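Local coordinates for protein eukaryotic translation initiation factor 4E type 5 (Leishmania major, PDB 7KCJ) that probably binds the 7-methylguanosine cap of messenger RNA and acts in the initiation of translation, at residues I79-N84 with C136-I141. Numbering follows the deposited sequence.
Sequences IFARNN and CDVLRI
Arg82 and Asp137 close one end of this strand pair with a salt bridge in which NE and NH2 of the guanidinium converge on a single carboxylate oxygen. Arg82 NE lies 2.9 Å from Asp137 OD1 and Arg82 NH2 3.0 Å from the same atom. OD1 sits practically in the guanidinium plane, yet both nitrogens come to it from above one face of the carboxylate, the two planes being 54° apart. CG of Arg82 is anti to the backbone N (chi1 -169°), and the chain bends at chi3, which sets NE toward the aspartate. Asp16 and Arg15 add weak, long ion pairs to Arg82 NH1 and Asp137 OD1, respectively.

Three backbone hydrogen bonds join the two segments. Phe80 and Leu139 form an antiparallel hydrogen-bonded pair, Phe80 N to Leu139 O at 2.8 Å and Leu139 N to Phe80 O at 2.9 Å, and Arg82 N gives a longer bond of 3.1 Å to Asp137 O. A CA-H...O contact from Val138 also reaches Phe80 O. Strands 77-82 and 136-143 are thus neighbours inside the curved antiparallel sheet of the eIF4E fold, flanked by strands 13-23 and 153-159; a type II beta turn from Ala81 to Asn84 begins within the end of strand 77-82.

Apolar contacts divide between the sheet faces. On that of Phe80 and Leu139, which is packed by helix 108-121, the CB atoms of these two residues are 4.1 Å apart, while Ile141 CD1 meets Phe80 CE1 obliquely at 3.6 Å. Leu139 O lies at the ring's edge. The other face brings Ala81 CB near Val138 CG2, and Ile79 CG1 comes to 4.3 Å from Arg140 CD, with Ile79 CD1 near the edge of the Arg140 guanidinium, which makes its salt bridge with Glu156.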
ATOM      1  N   ILE A  79      -2.999   1.017   5.715  1.00 29.12           N
ATOM      2  CA  ILE A  79      -3.369   1.996   4.687  1.00 29.68           C
ATOM      3  C   ILE A  79      -2.670   3.350   4.833  1.00 30.86           C
ATOM      4  O   ILE A  79      -2.581   3.878   5.942  1.00 31.70           O
ATOM      5  CB  ILE A  79      -4.909   2.163   4.763  1.00 30.21           C
ATOM      6  CG1 ILE A  79      -5.641   0.798   4.561  1.00 31.01           C
ATOM      7  CG2 ILE A  79      -5.434   3.237   3.795  1.00 30.38           C
ATOM      8  CD1 ILE A  79      -7.206   0.828   4.879  1.00 31.56           C
ATOM      9  N   PHE A  80      -2.200   3.924   3.714  1.00 30.58           N
ATOM     10  CA  PHE A  80      -1.583   5.249   3.679  1.00 30.69           C
ATOM     11  C   PHE A  80      -2.376   6.073   2.667  1.00 30.67           C
ATOM     12  O   PHE A  80      -2.439   5.693   1.488  1.00 31.00           O
ATOM     13  CB  PHE A  80      -0.110   5.183   3.225  1.00 31.00           C
ATOM     14  CG  PHE A  80       0.789   4.334   4.092  1.00 31.99           C
ATOM     15  CD1 PHE A  80       0.786   2.955   3.979  1.00 32.82           C
ATOM     16  CD2 PHE A  80       1.648   4.918   5.008  1.00 32.70           C
ATOM     17  CE1 PHE A  80       1.609   2.181   4.779  1.00 34.00           C
ATOM     18  CE2 PHE A  80       2.461   4.140   5.811  1.00 33.46           C
ATOM     19  CZ  PHE A  80       2.449   2.780   5.684  1.00 33.39           C
ATOM     20  N   ALA A  81      -2.971   7.199   3.101  1.00 29.63           N
ATOM     21  CA  ALA A  81      -3.734   8.032   2.174  1.00 30.30           C
ATOM     22  C   ALA A  81      -3.237   9.455   2.199  1.00 31.39           C
ATOM     23  O   ALA A  81      -3.200  10.065   3.265  1.00 31.65           O
ATOM     24  CB  ALA A  81      -5.220   7.997   2.497  1.00 30.11           C
ATOM     25  N   ARG A  82      -2.900  10.002   1.030  1.00 31.42           N
ATOM     26  CA  ARG A  82      -2.433  11.370   0.960  1.00 32.99           C
ATOM     27  C   ARG A  82      -3.571  12.363   1.243  1.00 33.66           C
ATOM     28  O   ARG A  82      -4.608  12.313   0.582  1.00 33.24           O
ATOM     29  CB  ARG A  82      -1.761  11.627  -0.399  1.00 34.86           C
ATOM     30  CG  ARG A  82      -1.024  12.957  -0.446  1.00 39.06           C
ATOM     31  CD  ARG A  82      -0.438  13.216  -1.816  1.00 43.50           C
ATOM     32  NE  ARG A  82      -1.465  13.241  -2.859  1.00 47.49           N
ATOM     33  CZ  ARG A  82      -2.181  14.315  -3.183  1.00 49.75           C
ATOM     34  NH1 ARG A  82      -1.985  15.467  -2.553  1.00 49.04           N
ATOM     35  NH2 ARG A  82      -3.089  14.247  -4.149  1.00 50.09           N
ATOM     36  N   ASN A  83      -3.384  13.235   2.255  1.00 34.77           N
ATOM     37  CA  ASN A  83      -4.323  14.287   2.674  1.00 36.19           C
ATOM     38  C   ASN A  83      -5.723  13.807   3.072  1.00 36.78           C
ATOM     39  O   ASN A  83      -6.658  14.608   3.014  1.00 37.02           O
ATOM     40  CB  ASN A  83      -4.462  15.359   1.576  1.00 38.30           C
ATOM     41  CG  ASN A  83      -3.299  16.283   1.385  1.00 44.67           C
ATOM     42  OD1 ASN A  83      -3.141  16.887   0.317  1.00 47.32           O
ATOM     43  ND2 ASN A  83      -2.468  16.457   2.399  1.00 45.64           N
ATOM     44  N   ASN A  84      -5.884  12.546   3.493  1.00 36.94           N
ATOM     45  CA  ASN A  84      -7.219  12.055   3.837  1.00 37.54           C
ATOM     46  C   ASN A  84      -7.166  11.149   5.049  1.00 37.85           C
ATOM     47  O   ASN A  84      -6.531  10.089   4.990  1.00 37.58           O
ATOM     48  CB  ASN A  84      -7.834  11.341   2.639  1.00 38.97           C
ATOM     49  CG  ASN A  84      -9.277  10.931   2.843  1.00 43.40           C
ATOM     50  OD1 ASN A  84      -9.937  11.343   3.802  1.00 45.13           O
ATOM     51  ND2 ASN A  84      -9.797  10.112   1.942  1.00 43.10           N
ATOM     52  N   CYS A 136       0.032   8.747  -7.601  1.00 49.55           N
ATOM     53  CA  CYS A 136      -0.221   7.653  -6.667  1.00 47.23           C
ATOM     54  C   CYS A 136      -0.742   8.247  -5.323  1.00 44.52           C
ATOM     55  O   CYS A 136       0.039   8.853  -4.605  1.00 44.60           O
ATOM     56  CB  CYS A 136       1.049   6.821  -6.477  1.00 47.37           C
ATOM     57  SG  CYS A 136       1.759   6.173  -8.022  1.00 49.25           S
ATOM     58  N   ASP A 137      -2.057   8.126  -5.007  1.00 42.07           N
ATOM     59  CA  ASP A 137      -2.608   8.745  -3.788  1.00 40.19           C
ATOM     60  C   ASP A 137      -2.978   7.830  -2.645  1.00 37.48           C
ATOM     61  O   ASP A 137      -3.294   8.342  -1.574  1.00 38.04           O
ATOM     62  CB  ASP A 137      -3.833   9.604  -4.089  1.00 42.96           C
ATOM     63  CG  ASP A 137      -3.539  10.756  -4.999  1.00 50.79           C
ATOM     64  OD1 ASP A 137      -2.476  11.387  -4.830  1.00 52.01           O
ATOM     65  OD2 ASP A 137      -4.360  11.019  -5.898  1.00 55.00           O
ATOM     66  N   VAL A 138      -3.024   6.523  -2.848  1.00 34.79           N
ATOM     67  CA  VAL A 138      -3.339   5.581  -1.782  1.00 33.43           C
ATOM     68  C   VAL A 138      -2.413   4.380  -1.909  1.00 33.21           C
ATOM     69  O   VAL A 138      -2.200   3.855  -3.018  1.00 32.74           O
ATOM     70  CB  VAL A 138      -4.828   5.119  -1.722  1.00 33.57           C
ATOM     71  CG1 VAL A 138      -5.028   4.049  -0.656  1.00 33.74           C
ATOM     72  CG2 VAL A 138      -5.781   6.282  -1.464  1.00 34.17           C
ATOM     73  N   LEU A 139      -1.902   3.916  -0.780  1.00 32.77           N
ATOM     74  CA  LEU A 139      -1.053   2.752  -0.727  1.00 34.55           C
ATOM     75  C   LEU A 139      -1.650   1.818   0.319  1.00 35.45           C
ATOM     76  O   LEU A 139      -1.899   2.246   1.440  1.00 35.53           O
ATOM     77  CB  LEU A 139       0.341   3.201  -0.302  1.00 35.53           C
ATOM     78  CG  LEU A 139       1.504   2.283  -0.579  1.00 39.13           C
ATOM     79  CD1 LEU A 139       1.658   2.023  -2.058  1.00 40.42           C
ATOM     80  CD2 LEU A 139       2.772   2.946  -0.080  1.00 40.54           C
ATOM     81  N   ARG A 140      -1.928   0.558  -0.052  1.00 35.74           N
ATOM     82  CA  ARG A 140      -2.502  -0.417   0.861  1.00 36.06           C
ATOM     83  C   ARG A 140      -1.571  -1.617   0.944  1.00 36.14           C
ATOM     84  O   ARG A 140      -1.209  -2.183  -0.071  1.00 36.26           O
ATOM     85  CB  ARG A 140      -3.901  -0.838   0.398  1.00 37.25           C
ATOM     86  CG  ARG A 140      -4.748   0.328  -0.110  1.00 40.69           C
ATOM     87  CD  ARG A 140      -6.174   0.239   0.342  1.00 45.31           C
ATOM     88  NE  ARG A 140      -6.894  -0.820  -0.351  1.00 48.67           N
ATOM     89  CZ  ARG A 140      -8.027  -1.365   0.081  1.00 53.52           C
ATOM     90  NH1 ARG A 140      -8.567  -0.969   1.228  1.00 52.76           N
ATOM     91  NH2 ARG A 140      -8.629  -2.309  -0.631  1.00 55.72           N
ATOM     92  N   ILE A 141      -1.134  -1.974   2.142  1.00 35.84           N
ATOM     93  CA  ILE A 141      -0.222  -3.096   2.344  1.00 36.57           C
ATOM     94  C   ILE A 141      -0.938  -4.231   3.065  1.00 36.57           C
ATOM     95  O   ILE A 141      -1.493  -4.009   4.136  1.00 36.44           O
ATOM     96  CB  ILE A 141       1.064  -2.646   3.053  1.00 37.68           C
ATOM     97  CG1 ILE A 141       1.666  -1.404   2.399  1.00 38.70           C
ATOM     98  CG2 ILE A 141       2.072  -3.751   3.081  1.00 39.25           C
ATOM     99  CD1 ILE A 141       2.841  -0.816   3.237  1.00 39.94           C
TER